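Local atomic coordinates of sulfotransferase (Alicyclobacillus acidocaldarius subsp. acidocaldarius, PDB entry 3RNL), a protein that probably transfers sulfo groups from an activated donor to an acceptor and binds magnesium ions. Residues A[7-11]-A[84-88]; A[16-20]-A[122-126]; A[24-28]-A[199-203]; A[107-112]-A[178-182]; A[126-130]-A[158-162]. Where two conformers were deposited one is given. Residue numbers count along the deposited sequence, not the author numbering.

Contact 1: A[7-11]-A[84-88]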
# COMPACT_ATOMS: atom_id res chain seq x y z
N ALA A 7 15.97 2.59 -18.49
CA ALA A 7 15.15 3.11 -17.39
C ALA A 7 14.70 2.01 -16.43
O ALA A 7 14.25 0.95 -16.85
CB ALA A 7 13.93 3.83 -17.94
N ARG A 8 14.85 2.27 -15.13
CA ARG A 8 14.41 1.32 -14.13
C ARG A 8 13.97 2.05 -12.86
O ARG A 8 14.37 3.20 -12.64
CB ARG A 8 15.51 0.29 -13.84
CG ARG A 8 16.87 0.89 -13.64
CD ARG A 8 16.98 1.46 -12.24
NE ARG A 8 18.21 1.05 -11.58
CZ ARG A 8 18.37 1.09 -10.26
NH1 ARG A 8 17.38 1.51 -9.49
NH2 ARG A 8 19.52 0.70 -9.72
N PRO A 9 13.11 1.41 -12.07
CA PRO A 9 12.59 2.06 -10.85
C PRO A 9 13.65 2.16 -9.77
O PRO A 9 14.50 1.27 -9.62
CB PRO A 9 11.46 1.14 -10.42
CG PRO A 9 11.88 -0.23 -10.93
CD PRO A 9 12.57 0.05 -12.25
N ASN A 10 13.74 3.33 -9.15
CA ASN A 10 14.47 3.47 -7.90
C ASN A 10 13.67 3.70 -6.61
O ASN A 10 14.27 3.97 -5.56
CB ASN A 10 15.64 4.42 -8.05
CG ASN A 10 15.21 5.78 -8.50
OD1 ASN A 10 14.06 6.16 -8.32
ND2 ASN A 10 16.12 6.53 -9.11
N PHE A 11 12.35 3.73 -6.70
CA PHE A 11 11.53 3.75 -5.49
C PHE A 11 10.22 3.02 -5.74
O PHE A 11 9.82 2.81 -6.90
CB PHE A 11 11.31 5.19 -4.96
CG PHE A 11 10.29 6.02 -5.73
CD1 PHE A 11 8.98 6.10 -5.30
CD2 PHE A 11 10.69 6.77 -6.84
CE1 PHE A 11 8.03 6.89 -5.99
CE2 PHE A 11 9.77 7.56 -7.53
CZ PHE A 11 8.43 7.62 -7.11
N ARG A 84 14.93 11.89 -12.24
CA ARG A 84 15.88 11.26 -11.33
C ARG A 84 15.22 10.18 -10.49
O ARG A 84 15.84 9.16 -10.19
CB ARG A 84 16.53 12.31 -10.41
CG ARG A 84 17.61 13.14 -11.09
CD ARG A 84 18.21 14.16 -10.13
NE ARG A 84 18.56 13.57 -8.84
CZ ARG A 84 19.78 13.14 -8.52
NH1 ARG A 84 20.78 13.23 -9.38
NH2 ARG A 84 19.99 12.62 -7.32
N ALA A 85 13.96 10.40 -10.11
CA ALA A 85 13.22 9.46 -9.28
C ALA A 85 12.19 8.74 -10.15
O ALA A 85 11.37 9.39 -10.80
CB ALA A 85 12.53 10.18 -8.13
N VAL A 86 12.24 7.41 -10.15
CA VAL A 86 11.38 6.60 -11.00
C VAL A 86 10.72 5.55 -10.12
O VAL A 86 11.40 4.75 -9.49
CB VAL A 86 12.21 5.90 -12.13
CG1 VAL A 86 11.30 4.98 -12.98
CG2 VAL A 86 12.86 6.95 -13.04
N GLY A 87 9.39 5.47 -10.15
CA GLY A 87 8.78 4.63 -9.14
C GLY A 87 7.61 3.84 -9.66
O GLY A 87 7.19 3.99 -10.79
N GLU A 88 7.16 2.88 -8.84
CA GLU A 88 6.10 1.99 -9.26
C GLU A 88 5.27 1.68 -8.03
O GLU A 88 5.82 1.54 -6.94
CB GLU A 88 6.69 0.70 -9.84
CG GLU A 88 5.65 -0.23 -10.48
CD GLU A 88 5.35 -1.44 -9.61
OE1 GLU A 88 4.16 -1.65 -9.25
OE2 GLU A 88 6.30 -2.19 -9.27
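Hydrogen bonding dominates here, and Asn10 carries most of it. Its side-chain amide behaves like a backbone peptide laid beside the edge of 84-88: OD1 accepts from Val86 N at 2.9 Å, and ND2 donates to Arg84 O, also at 2.9 Å. Both bonds are nearly straight. Val86 O then takes two backbone donors, Asn10 N at 2.8 Å and Phe11 N at 3.1 Å. Further on, Glu88 N reaches Phe11 O only weakly, at 3.3 Å. Two CA-H...O contacts add to this set: Pro9 CA lies 3.2 Å from Val86 O, and Gly87 CA lies 3.1 Å from Phe11 O.

The apolar part belongs to Phe11. Its ring lies flat over Gly87, whose CA sits 3.5 Å from the ring centroid and 14° off the normal, a CH-pi contact. A CB on Gly87 would run straight into the ring. At the ring's edge, Phe11 CE2 meets Ala85 CB at 3.9 Å.

In the parallel sheet, strand 85-89 lies between 11-13 and 34-35, so this contact marks where the first strand of the chain joins it. Phe11 and Ala85 both reach Ile34 of the strand 34-35, a residue of the magnesium site; Pro9 and Val86 pack on Phe77, and helix 70-75 touches Pro9 through Tyr73. On its other side, the Asn10 backbone bonds to Lys111.

Contact 2: A[16-20]-A[122-126]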
# COMPACT_ATOMS: atom_id res chain seq x y z
N ALA A 16 -0.17 0.88 2.30
CA ALA A 16 -1.03 -0.29 2.29
C ALA A 16 -2.26 -0.02 1.43
O ALA A 16 -2.50 1.12 1.03
CB ALA A 16 -1.46 -0.63 3.73
N ALA A 17 -3.08 -1.05 1.21
CA ALA A 17 -4.27 -0.91 0.37
C ALA A 17 -5.33 -0.10 1.11
O ALA A 17 -5.53 -0.29 2.30
CB ALA A 17 -4.81 -2.29 -0.00
N LYS A 18 -6.03 0.78 0.37
CA LYS A 18 -7.07 1.67 0.92
C LYS A 18 -6.52 2.69 1.93
O LYS A 18 -7.24 3.15 2.83
CB LYS A 18 -8.26 0.88 1.51
CG LYS A 18 -8.84 -0.19 0.58
CD LYS A 18 -9.11 0.36 -0.82
CE LYS A 18 -10.16 1.46 -0.82
NZ LYS A 18 -10.38 1.99 -2.22
N CYS A 19 -5.23 2.97 1.81
CA CYS A 19 -4.53 4.01 2.58
C CYS A 19 -4.26 5.35 1.89
O CYS A 19 -3.49 6.15 2.41
CB CYS A 19 -3.29 3.44 3.28
SG CYS A 19 -3.81 2.15 4.47
N GLY A 20 -4.77 5.54 0.68
CA GLY A 20 -4.64 6.83 0.02
C GLY A 20 -3.42 6.96 -0.87
O GLY A 20 -3.08 8.07 -1.31
N ARG A 122 -9.39 1.43 7.60
CA ARG A 122 -8.90 0.80 6.37
C ARG A 122 -9.79 -0.39 6.00
O ARG A 122 -10.15 -0.59 4.83
CB ARG A 122 -7.46 0.31 6.54
CG ARG A 122 -6.79 -0.10 5.21
CD ARG A 122 -5.79 -1.24 5.39
NE ARG A 122 -6.52 -2.49 5.65
CZ ARG A 122 -7.11 -3.21 4.70
NH1 ARG A 122 -7.04 -2.82 3.42
NH2 ARG A 122 -7.78 -4.32 5.02
N ALA A 123 -10.14 -1.20 7.01
CA ALA A 123 -10.99 -2.36 6.76
C ALA A 123 -12.33 -1.91 6.18
O ALA A 123 -12.84 -2.49 5.22
CB ALA A 123 -11.21 -3.16 8.06
N PHE A 124 -12.91 -0.87 6.77
CA PHE A 124 -14.22 -0.42 6.31
C PHE A 124 -14.11 0.15 4.89
O PHE A 124 -15.04 -0.00 4.09
CB PHE A 124 -14.81 0.62 7.27
CG PHE A 124 -16.28 0.83 7.08
CD1 PHE A 124 -17.17 -0.22 7.25
CD2 PHE A 124 -16.78 2.08 6.78
CE1 PHE A 124 -18.53 -0.03 7.08
CE2 PHE A 124 -18.14 2.29 6.62
CZ PHE A 124 -19.01 1.23 6.77
N SER A 125 -13.00 0.82 4.60
CA SER A 125 -12.77 1.34 3.26
C SER A 125 -12.71 0.23 2.21
O SER A 125 -13.24 0.37 1.10
CB SER A 125 -11.49 2.18 3.21
OG SER A 125 -11.31 2.72 1.93
N ALA A 126 -12.04 -0.87 2.55
CA ALA A 126 -11.97 -2.02 1.64
C ALA A 126 -13.37 -2.59 1.41
O ALA A 126 -13.75 -2.91 0.28
CB ALA A 126 -11.05 -3.09 2.19
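Residues 16-19 form a type II beta turn, entered through a cis peptide bond before Ala16 and closed by a weak bond from Cys19 N to Ala16 O at 3.4 Å. Lys18, in the third position of the turn, has positive phi; Gly20 follows as N-cap of helix 21-29. Opposite runs one turn of helix 119-132, in which Ala126 N bonds to Arg122 O at 3.0 Å. The backbones come closest at Lys18 and Arg122, with 5.8 Å between their CA atoms.

Arg122 reaches back to the turn and donates from NH1 to Ala17 O at 3.2 Å, almost in line, while its NH2 is held by Tyr161 O. The aliphatic base of the same side chain packs against Cys19, with CG 3.8 Å from SG. Lys18 folds along the helix: its CG lies 3.8 Å from Ala126 CA, its CE is 3.2 Å from Ser125 OG, and its NZ goes on to bond His129.

By position and sequence the turn and the helix probably correspond to the two phosphate-binding elements of sulfotransferases, the P-loop-like segment after the first strand and the start of the helix after strand 111-116. No nucleotide is bound here. Two basic side chains lie against each other, Lys18 bonded to His129, and Arg122 to Ala17 O and Tyr161 O, and Arg117 also bonds to Lys18 O; such a basic surround is consistent with a site for the anionic sulfo donor seen in relatives.

Contact 3: A[24-28]-A[199-203]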
# COMPACT_ATOMS: atom_id res chain seq x y z
N LEU A 24 -1.39 10.03 -3.46
CA LEU A 24 0.03 10.31 -3.30
C LEU A 24 0.76 10.10 -4.63
O LEU A 24 1.58 10.92 -5.06
CB LEU A 24 0.63 9.42 -2.21
CG LEU A 24 2.13 9.58 -2.00
CD1 LEU A 24 2.43 10.99 -1.51
CD2 LEU A 24 2.64 8.54 -1.01
N ASP A 25 0.49 8.96 -5.27
CA ASP A 25 1.06 8.66 -6.58
C ASP A 25 0.75 9.78 -7.58
O ASP A 25 1.63 10.27 -8.28
CB ASP A 25 0.52 7.29 -7.04
CG ASP A 25 0.89 6.94 -8.48
OD1 ASP A 25 1.14 7.86 -9.30
OD2 ASP A 25 0.89 5.73 -8.81
N ARG A 26 -0.52 10.19 -7.65
CA ARG A 26 -0.92 11.25 -8.57
C ARG A 26 -0.13 12.55 -8.32
O ARG A 26 0.37 13.18 -9.26
CB ARG A 26 -2.43 11.49 -8.45
CG ARG A 26 -2.97 12.59 -9.35
CD ARG A 26 -4.48 12.40 -9.58
NE ARG A 26 -5.16 11.99 -8.35
CZ ARG A 26 -5.66 12.84 -7.46
NH1 ARG A 26 -5.57 14.15 -7.66
NH2 ARG A 26 -6.26 12.38 -6.36
N TYR A 27 -0.02 12.94 -7.06
CA TYR A 27 0.71 14.16 -6.72
C TYR A 27 2.21 14.08 -7.04
O TYR A 27 2.78 15.03 -7.56
CB TYR A 27 0.52 14.51 -5.25
CG TYR A 27 -0.91 14.74 -4.86
CD1 TYR A 27 -1.86 15.15 -5.81
CD2 TYR A 27 -1.33 14.55 -3.56
CE1 TYR A 27 -3.18 15.35 -5.45
CE2 TYR A 27 -2.65 14.76 -3.19
CZ TYR A 27 -3.57 15.16 -4.14
OH TYR A 27 -4.88 15.37 -3.77
N LEU A 28 2.85 12.97 -6.69
CA LEU A 28 4.28 12.83 -6.97
C LEU A 28 4.57 12.83 -8.46
O LEU A 28 5.57 13.39 -8.91
CB LEU A 28 4.84 11.56 -6.32
CG LEU A 28 4.93 11.64 -4.80
CD1 LEU A 28 5.30 10.27 -4.23
CD2 LEU A 28 5.93 12.69 -4.35
N VAL A 199 3.70 15.63 0.51
CA VAL A 199 4.34 15.46 -0.79
C VAL A 199 5.75 16.07 -0.82
O VAL A 199 6.68 15.46 -1.34
CB VAL A 199 3.48 16.07 -1.91
CG1 VAL A 199 4.28 16.18 -3.20
CG2 VAL A 199 2.22 15.20 -2.10
N ARG A 200 5.90 17.26 -0.26
CA ARG A 200 7.23 17.88 -0.20
C ARG A 200 8.21 17.06 0.65
O ARG A 200 9.40 16.99 0.31
CB ARG A 200 7.14 19.31 0.32
CG ARG A 200 6.55 20.26 -0.69
CD ARG A 200 6.25 21.60 -0.04
NE ARG A 200 6.07 22.65 -1.03
CZ ARG A 200 5.74 23.90 -0.73
NH1 ARG A 200 5.54 24.25 0.53
NH2 ARG A 200 5.61 24.81 -1.70
N ASP A 201 7.73 16.48 1.74
CA ASP A 201 8.56 15.58 2.55
C ASP A 201 9.03 14.39 1.71
O ASP A 201 10.18 13.95 1.81
CB ASP A 201 7.79 15.05 3.77
CG ASP A 201 7.46 16.12 4.80
OD1 ASP A 201 8.08 17.21 4.77
OD2 ASP A 201 6.58 15.86 5.65
N CYS A 202 8.13 13.86 0.88
CA CYS A 202 8.51 12.73 0.02
C CYS A 202 9.54 13.16 -1.01
O CYS A 202 10.44 12.40 -1.34
CB CYS A 202 7.30 12.13 -0.71
SG CYS A 202 6.15 11.30 0.39
N CYS A 203 9.42 14.38 -1.51
CA CYS A 203 10.43 14.89 -2.42
C CYS A 203 11.81 14.92 -1.77
O CYS A 203 12.81 14.51 -2.37
CB CYS A 203 10.06 16.29 -2.92
SG CYS A 203 8.56 16.30 -3.96
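In this alpha/beta/alpha sandwich, helices 21-29 and 195-206 pack across each other on one face of the parallel sheet, crossing at -64° with their local axes 10.6 Å apart. The main bump is Val199, which pushes between Leu24, Tyr27 and Leu28. Its two methyls divide the hollow: CG2 faces Tyr27 CB at 3.6 Å and Leu24 CD1 at 4.3 Å, whereas CG1 turns to Leu28 CD2 at 4.0 Å. Leu28 answers from the other helix, its CD2 methyl entering a dip bounded by Val199, Cys202 and Cys203, 3.9 Å from Cys202 CB. Wholly apolar, the interface depends on this fit of shapes.

On the sheet side, Leu24 and Cys202 both rest on Ile186 of strand 183-187, and Leu28 and Cys202 on Leu113 of strand 111-116, so the helix pair is seated on the sheet. Cys203 also touches His31, a magnesium ligand. Toward the sheet, the joint closes where Leu24 CD1 meets Cys202 SG at 4.2 Å.

Contact 4: A[107-112]-A[178-182]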
# COMPACT_ATOMS: atom_id res chain seq x y z
N TYR A 107 17.13 -4.32 -6.75
CA TYR A 107 17.44 -2.89 -6.59
C TYR A 107 17.77 -2.57 -5.14
O TYR A 107 16.94 -2.05 -4.41
CB TYR A 107 16.24 -2.04 -7.02
CG TYR A 107 15.85 -2.31 -8.45
CD1 TYR A 107 16.72 -2.01 -9.49
CD2 TYR A 107 14.62 -2.89 -8.76
CE1 TYR A 107 16.37 -2.27 -10.81
CE2 TYR A 107 14.27 -3.15 -10.09
CZ TYR A 107 15.14 -2.84 -11.10
OH TYR A 107 14.80 -3.10 -12.41
N PRO A 108 18.99 -2.90 -4.71
CA PRO A 108 19.30 -2.74 -3.28
C PRO A 108 19.33 -1.28 -2.81
O PRO A 108 19.31 -1.04 -1.61
CB PRO A 108 20.69 -3.37 -3.15
CG PRO A 108 21.27 -3.35 -4.55
CD PRO A 108 20.09 -3.52 -5.47
N ASP A 109 19.41 -0.34 -3.74
CA ASP A 109 19.42 1.09 -3.39
C ASP A 109 18.03 1.73 -3.44
O ASP A 109 17.88 2.94 -3.26
CB ASP A 109 20.40 1.84 -4.30
CG ASP A 109 21.85 1.40 -4.09
OD1 ASP A 109 22.21 1.00 -2.95
OD2 ASP A 109 22.64 1.43 -5.05
N ALA A 110 17.01 0.92 -3.71
CA ALA A 110 15.65 1.48 -3.84
C ALA A 110 15.13 2.12 -2.55
O ALA A 110 15.43 1.67 -1.45
CB ALA A 110 14.67 0.40 -4.33
N LYS A 111 14.30 3.15 -2.71
CA LYS A 111 13.62 3.75 -1.56
C LYS A 111 12.17 3.29 -1.52
O LYS A 111 11.57 2.99 -2.56
CB LYS A 111 13.68 5.27 -1.63
CG LYS A 111 15.11 5.79 -1.48
CD LYS A 111 15.18 7.30 -1.76
CE LYS A 111 16.66 7.73 -1.84
NZ LYS A 111 16.86 9.16 -2.21
N ILE A 112 11.62 3.19 -0.32
CA ILE A 112 10.31 2.59 -0.12
C ILE A 112 9.40 3.60 0.55
O ILE A 112 9.77 4.16 1.59
CB ILE A 112 10.43 1.39 0.83
CG1 ILE A 112 11.50 0.39 0.34
CG2 ILE A 112 9.05 0.72 1.04
CD1 ILE A 112 11.14 -0.30 -0.98
N PHE A 178 15.57 -3.25 3.82
CA PHE A 178 16.12 -2.03 3.24
C PHE A 178 16.84 -1.10 4.21
O PHE A 178 17.69 -0.31 3.78
CB PHE A 178 14.99 -1.26 2.52
CG PHE A 178 14.60 -1.90 1.23
CD1 PHE A 178 15.34 -1.65 0.09
CD2 PHE A 178 13.53 -2.79 1.17
CE1 PHE A 178 15.00 -2.26 -1.12
CE2 PHE A 178 13.20 -3.41 -0.03
CZ PHE A 178 13.94 -3.15 -1.18
N GLY A 179 16.60 -1.26 5.50
CA GLY A 179 17.17 -0.34 6.48
C GLY A 179 16.34 0.93 6.61
O GLY A 179 15.65 1.35 5.68
N ARG A 180 16.42 1.58 7.77
CA ARG A 180 15.61 2.77 8.02
C ARG A 180 15.94 3.94 7.08
O ARG A 180 15.07 4.76 6.77
CB ARG A 180 15.76 3.20 9.48
CG ARG A 180 14.63 4.07 10.01
CD ARG A 180 14.61 4.09 11.54
NE ARG A 180 14.35 2.77 12.11
CZ ARG A 180 13.15 2.35 12.51
NH1 ARG A 180 12.10 3.16 12.41
NH2 ARG A 180 13.00 1.14 13.02
N GLU A 181 17.18 4.01 6.62
CA GLU A 181 17.57 5.07 5.68
C GLU A 181 16.73 5.05 4.38
O GLU A 181 16.52 6.09 3.74
CB GLU A 181 19.06 4.93 5.36
CG GLU A 181 19.62 6.02 4.47
CD GLU A 181 19.81 7.33 5.20
OE1 GLU A 181 20.41 7.32 6.30
OE2 GLU A 181 19.35 8.36 4.68
N GLN A 182 16.33 3.86 3.96
CA GLN A 182 15.64 3.68 2.69
C GLN A 182 14.11 3.54 2.74
O GLN A 182 13.48 3.17 1.74
CB GLN A 182 16.28 2.54 1.88
CG GLN A 182 17.68 2.95 1.38
CD GLN A 182 18.47 1.79 0.81
OE1 GLN A 182 19.61 1.57 1.21
NE2 GLN A 182 17.88 1.06 -0.13
O HOH W 1 21.47 -0.92 -0.08
O HOH W 2 21.71 1.91 -0.60
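Phe178 presents one ring face to Ile112, whose CD1 stands 4.0 Å from the ring centroid and 15° off the normal, a CH-pi contact. This belongs to a beta-alpha-beta crossover: strand 111-116 and strand 183-187 are parallel neighbours in the sheet, and Phe178 ends helix 167-178, the last helix of the connection. Gly179, with positive phi, takes the chain out of that helix and into a short 3-10 segment. Ala110 CB also touches the ring, 4.2 Å from CE1, and Met103 and Ala100 of helix 99-106 pack against it.

Gln182 covers the type I turn 107-110. Its NE2 donates to two carbonyls of that turn, Pro108 O at 2.9 Å and Ala110 O at 2.8 Å, tying the loop before strand 111-116 to the 3-10 segment just before strand 183-187. Water 2 lies 2.8 Å from Gln182 OE1 and 2.6 Å from Asp109 OD1 and bridges them. Just ahead of the sheet pairing, Ile112 N donates to Gln182 O at 2.8 Å.

Contact 5: A[126-130]-A[158-162]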
# COMPACT_ATOMS: atom_id res chain seq x y z
N ALA A 126 -12.04 -0.87 2.55
CA ALA A 126 -11.97 -2.02 1.64
C ALA A 126 -13.37 -2.59 1.41
O ALA A 126 -13.75 -2.91 0.28
CB ALA A 126 -11.05 -3.09 2.19
N TYR A 127 -14.14 -2.70 2.49
CA TYR A 127 -15.52 -3.17 2.41
C TYR A 127 -16.33 -2.28 1.46
O TYR A 127 -17.00 -2.79 0.54
CB TYR A 127 -16.16 -3.18 3.80
CG TYR A 127 -17.66 -3.44 3.74
CD1 TYR A 127 -18.15 -4.69 3.41
CD2 TYR A 127 -18.56 -2.42 4.00
CE1 TYR A 127 -19.54 -4.93 3.34
CE2 TYR A 127 -19.94 -2.64 3.94
CZ TYR A 127 -20.41 -3.89 3.61
OH TYR A 127 -21.78 -4.11 3.54
N MSE A 128 -16.28 -0.97 1.68
CA MSE A 128 -17.04 -0.04 0.84
C MSE A 128 -16.65 -0.15 -0.62
O MSE A 128 -17.50 -0.04 -1.51
CB MSE A 128 -16.86 1.40 1.34
CG MSE A 128 -17.51 1.65 2.69
SE MSE A 128 -17.56 3.54 3.18
CE MSE A 128 -15.70 3.75 3.76
N HIS A 129 -15.37 -0.38 -0.87
CA HIS A 129 -14.85 -0.56 -2.23
C HIS A 129 -15.48 -1.80 -2.87
O HIS A 129 -15.98 -1.73 -4.00
CB HIS A 129 -13.32 -0.69 -2.18
CG HIS A 129 -12.67 -0.96 -3.50
ND1 HIS A 129 -11.43 -0.45 -3.84
CD2 HIS A 129 -13.05 -1.73 -4.56
CE1 HIS A 129 -11.09 -0.86 -5.04
NE2 HIS A 129 -12.05 -1.64 -5.50
N LEU A 130 -15.48 -2.91 -2.14
CA LEU A 130 -16.07 -4.16 -2.63
C LEU A 130 -17.57 -4.03 -2.87
O LEU A 130 -18.09 -4.58 -3.84
CB LEU A 130 -15.78 -5.31 -1.65
CG LEU A 130 -14.30 -5.70 -1.56
CD1 LEU A 130 -14.02 -6.51 -0.27
CD2 LEU A 130 -13.89 -6.48 -2.80
N LEU A 158 -7.78 -7.82 -1.02
CA LEU A 158 -8.73 -6.74 -0.72
C LEU A 158 -9.78 -7.23 0.27
O LEU A 158 -10.30 -6.45 1.08
CB LEU A 158 -9.40 -6.21 -1.99
CG LEU A 158 -10.29 -4.96 -1.84
CD1 LEU A 158 -9.55 -3.82 -1.12
CD2 LEU A 158 -10.80 -4.50 -3.20
N TRP A 159 -10.09 -8.52 0.21
CA TRP A 159 -11.07 -9.10 1.11
C TRP A 159 -10.52 -9.35 2.52
O TRP A 159 -11.31 -9.69 3.42
CB TRP A 159 -11.59 -10.44 0.57
CG TRP A 159 -12.23 -10.41 -0.78
CD1 TRP A 159 -11.62 -10.57 -2.00
CD2 TRP A 159 -13.64 -10.30 -1.06
NE1 TRP A 159 -12.55 -10.54 -3.01
CE2 TRP A 159 -13.80 -10.37 -2.46
CE3 TRP A 159 -14.77 -10.13 -0.26
CZ2 TRP A 159 -15.05 -10.28 -3.08
CZ3 TRP A 159 -16.03 -10.05 -0.88
CH2 TRP A 159 -16.15 -10.12 -2.27
N TYR A 160 -9.22 -9.20 2.76
CA TYR A 160 -8.78 -9.66 4.07
C TYR A 160 -8.72 -8.42 4.94
O TYR A 160 -7.66 -7.80 5.12
CB TYR A 160 -7.34 -10.20 3.97
CG TYR A 160 -7.05 -11.32 2.98
CD1 TYR A 160 -8.06 -11.99 2.30
CD2 TYR A 160 -5.74 -11.70 2.73
CE1 TYR A 160 -7.75 -13.01 1.39
CE2 TYR A 160 -5.42 -12.71 1.84
CZ TYR A 160 -6.43 -13.36 1.17
OH TYR A 160 -6.08 -14.36 0.27
N TYR A 161 -9.79 -8.21 5.68
CA TYR A 161 -9.97 -6.95 6.38
C TYR A 161 -8.95 -6.85 7.49
O TYR A 161 -8.30 -5.81 7.66
CB TYR A 161 -11.37 -6.89 6.97
CG TYR A 161 -12.43 -6.87 5.91
CD1 TYR A 161 -12.48 -5.85 4.97
CD2 TYR A 161 -13.41 -7.86 5.86
CE1 TYR A 161 -13.46 -5.83 3.99
CE2 TYR A 161 -14.38 -7.85 4.89
CZ TYR A 161 -14.41 -6.83 3.96
OH TYR A 161 -15.39 -6.83 2.99
N ARG A 162 -8.84 -7.92 8.26
CA ARG A 162 -7.91 -7.96 9.38
C ARG A 162 -6.46 -8.20 8.94
O ARG A 162 -5.56 -7.49 9.38
CB ARG A 162 -8.33 -9.05 10.39
CG ARG A 162 -9.57 -8.70 11.24
CD ARG A 162 -10.03 -9.93 12.06
NE ARG A 162 -10.72 -9.54 13.30
CZ ARG A 162 -12.04 -9.45 13.42
NH1 ARG A 162 -12.83 -9.71 12.39
NH2 ARG A 162 -12.58 -9.10 14.58
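This is an apolar, aromatic-rich contact in which the second half of helix 119-132 lies against the loop that leads from helix 147-152 to helix 167-178. Leu130 is its centre. Its CD2 meets Leu158 CD2 at 3.7 Å and stands over the face of the Trp159 six-membered ring, 4.0 Å from the centroid, as a CH-pi contact; its CD1 lies 3.7 Å from Trp159 CE3 and 3.6 Å from Tyr161 OH. The leucine thus sits among three loop side chains.

Leu158 is almost as well covered. Its CD2 is over the His129 ring, 3.8 Å from the centroid and 9° off the normal, and its CD1 approaches Ala126 CB at 3.7 Å. Small Ala126 lets the loop backbone come close: its CB is 3.6 Å from Leu158 O. At the far side Tyr161 turns the edge of its ring to the helix, with CE1 4.1 Å from Ala126 CB and 3.8 Å from Tyr127 CB.

The polar ends reach out to the surroundings. Tyr161 OH bonds to Ser143 of helix 140-145, Trp159 NE1 to Asp59, Tyr127 OH to Leu138 O and His129 ND1 to Lys18 NZ. Helix 140-145 flanks Tyr127 and Tyr161, and helix 147-152 touches Trp159 and Tyr161, so the loop is held between those helices and helix 119-132.

How the contacts relate
Contacts 1 and 4 touch, their centres 12 Å apart: both reach the one parallel sheet, and Asn10 O meets Lys111 N at 3.0 Å. Contacts 2 and 5 are closer still, about 7 Å between centres, sharing Ala126 on helix 119-132, and joined where Arg122 NH2 meets Tyr161 O at 3.1 Å and Lys18 NZ meets His129 ND1 at 3.1 Å. These pairs lie far apart, contact 5 being about 29 Å from contacts 1 and 4, centre to centre. Contact 3 ties early to late chain, and contacts 4 and 5 fall between its segments in sequence. Contact 5 lies across the chain's centre from contacts 1, 3 and 4, while contact 2, with the presumed phosphate-binding region, is nearer the middle.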